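Local coordinates for protein P-granule scaffold (Caenorhabditis japonica, PDB 5W4A) that serves as a scaffold of P granules, the germ granules of nematodes, and is probably involved in their assembly and in mRNA repression, at residues C[63-68]-C[76-81]. Numbering follows the deposited sequence. Where two conformers were deposited one is given.
Sequences ILFPSG and TSMDTL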
loop_
_atom_site.group_PDB
_atom_site.type_symbol
_atom_site.label_atom_id
_atom_site.label_comp_id
_atom_site.label_asym_id
_atom_site.label_seq_id
_atom_site.Cartn_x
_atom_site.Cartn_y
_atom_site.Cartn_z
ATOM N N ILE C 63 -0.077 9.376 27.791
ATOM C CA ILE C 63 -0.313 10.196 26.613
ATOM C C ILE C 63 -1.458 9.621 25.784
ATOM O O ILE C 63 -2.260 10.367 25.209
ATOM C CB ILE C 63 0.989 10.312 25.791
ATOM C CG1 ILE C 63 1.935 11.348 26.413
ATOM C CG2 ILE C 63 0.711 10.668 24.312
ATOM C CD1 ILE C 63 1.452 12.816 26.323
ATOM N N LEU C 64 -1.540 8.292 25.690
ATOM C CA LEU C 64 -2.583 7.647 24.891
ATOM C C LEU C 64 -3.959 7.788 25.526
ATOM O O LEU C 64 -4.970 7.904 24.817
ATOM C CB LEU C 64 -2.250 6.168 24.705
ATOM C CG LEU C 64 -1.071 5.838 23.786
ATOM C CD1 LEU C 64 -0.943 4.350 23.697
ATOM C CD2 LEU C 64 -1.242 6.466 22.384
ATOM N N PHE C 65 -4.031 7.761 26.852
ATOM C CA PHE C 65 -5.309 7.768 27.563
ATOM C C PHE C 65 -5.340 8.891 28.597
ATOM O O PHE C 65 -5.353 8.632 29.807
ATOM C CB PHE C 65 -5.554 6.416 28.234
ATOM C CG PHE C 65 -5.607 5.247 27.276
ATOM C CD1 PHE C 65 -6.802 4.869 26.676
ATOM C CD2 PHE C 65 -4.466 4.508 26.983
ATOM C CE1 PHE C 65 -6.853 3.795 25.808
ATOM C CE2 PHE C 65 -4.511 3.431 26.124
ATOM C CZ PHE C 65 -5.713 3.067 25.529
ATOM N N PRO C 66 -5.383 10.145 28.155
ATOM C CA PRO C 66 -5.480 11.258 29.112
ATOM C C PRO C 66 -6.827 11.277 29.824
ATOM O O PRO C 66 -7.807 10.674 29.385
ATOM C CB PRO C 66 -5.294 12.493 28.230
ATOM C CG PRO C 66 -5.725 12.072 26.876
ATOM C CD PRO C 66 -5.349 10.625 26.761
ATOM N N SER C 67 -6.869 11.977 30.956
ATOM C CA SER C 67 -8.125 12.076 31.692
ATOM C C SER C 67 -9.196 12.702 30.814
ATOM O O SER C 67 -8.933 13.634 30.043
ATOM C CB SER C 67 -7.950 12.905 32.964
ATOM O OG SER C 67 -9.202 13.086 33.613
ATOM N N GLY C 68 -10.411 12.160 30.915
ATOM C CA GLY C 68 -11.524 12.639 30.128
ATOM C C GLY C 68 -11.574 12.104 28.718
ATOM O O GLY C 68 -12.374 12.589 27.913
ATOM N N THR C 76 -9.280 4.342 19.612
ATOM C CA THR C 76 -8.125 4.650 18.783
ATOM C C THR C 76 -6.836 4.291 19.507
ATOM O O THR C 76 -5.957 3.618 18.950
ATOM C CB THR C 76 -8.192 6.134 18.418
ATOM O OG1 THR C 76 -9.332 6.341 17.570
ATOM C CG2 THR C 76 -6.920 6.599 17.698
ATOM N N SER C 77 -6.739 4.666 20.780
ATOM C CA SER C 77 -5.534 4.358 21.536
ATOM C C SER C 77 -5.406 2.870 21.817
ATOM O O SER C 77 -4.290 2.371 21.939
ATOM C CB SER C 77 -5.525 5.175 22.821
ATOM O OG SER C 77 -5.158 6.510 22.515
HETATM N N MSE C 78 -6.511 2.140 21.865
HETATM C CA MSE C 78 -6.440 0.679 21.957
HETATM C C MSE C 78 -5.843 0.044 20.692
HETATM O O MSE C 78 -5.133 -0.968 20.776
HETATM C CB MSE C 78 -7.808 0.107 22.231
HETATM C CG MSE C 78 -8.211 0.381 23.676
HETATM SE SE MSE C 78 -10.044 -0.106 24.062
HETATM C CE MSE C 78 -9.828 -2.032 23.980
ATOM N N ASP C 79 -6.152 0.598 19.510
ATOM C CA ASP C 79 -5.432 0.214 18.297
ATOM C C ASP C 79 -3.934 0.382 18.503
ATOM O O ASP C 79 -3.147 -0.500 18.157
ATOM C CB ASP C 79 -5.844 1.052 17.079
ATOM C CG ASP C 79 -7.142 0.630 16.423
ATOM O OD1 ASP C 79 -7.764 -0.402 16.760
ATOM O OD2 ASP C 79 -7.554 1.354 15.488
ATOM N N THR C 80 -3.525 1.522 19.050
ATOM C CA THR C 80 -2.101 1.770 19.285
ATOM C C THR C 80 -1.521 0.732 20.241
ATOM O O THR C 80 -0.430 0.217 20.002
ATOM C CB THR C 80 -1.901 3.189 19.810
ATOM O OG1 THR C 80 -2.632 4.052 18.919
ATOM C CG2 THR C 80 -0.415 3.573 19.829
ATOM N N LEU C 81 -2.253 0.384 21.300
ATOM C CA LEU C 81 -1.774 -0.642 22.224
ATOM C C LEU C 81 -1.537 -1.974 21.500
ATOM O O LEU C 81 -0.513 -2.646 21.711
ATOM C CB LEU C 81 -2.766 -0.833 23.363
ATOM C CG LEU C 81 -2.992 0.308 24.351
ATOM C CD1 LEU C 81 -4.046 -0.139 25.360
ATOM C CD2 LEU C 81 -1.726 0.730 25.066
#
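With chi1 of -77°, OG of Ser77 stands beside its own backbone N and anti to its carbonyl carbon, where it meets Leu64 O; the first torsion of Phe65 likewise sets CG beside the backbone N. CB of the same serine sits over one face of the Phe65 ring. Ser77 is thus engaged through both side-chain atoms. Its hydroxyl donates to Leu64 O over 2.7 Å from OG, at a C=O...donor angle of 120° and with the donor tilted out of the carbonyl plane. The acceptor belongs to the last residue of helix 57-64; Phe65 is the first to leave helical geometry. The CH-pi contact is face-on: Ser77 CB lies 3.7 Å from the centroid of the Phe65 ring, 24° off the normal and displaced toward the rim.

Leu81, one turn further along helix 71-84, meets the far end of this ring tip to tip, with CG in plane at the edge and CD1 3.6 Å from Phe65 CZ. Its other methyl, CD2, is 3.9 Å from Leu64 CD1, the two leucines passing in opposite directions. Thr80 turns CG2 to Leu64, 3.9 Å from CD2, while its OG1 bonds to Phe18 O. Leu64 has a second conformer, so these two methyl contacts are less certain than those of Ser77. Beyond the pair of segments, Arg95 makes a cation-pi contact with Phe65, and selenomethionine Met78 packs against helix 89-100.

All six touching residues are buried, so the contact joins the C-terminal end of helix 57-64 to the middle of helix 71-84 in the interior of this largely helical domain. Ser77 thereby gives a carbonyl at a buried helix end a donor, and its CB against the ring should help fix where helix 71-84 sits against that end.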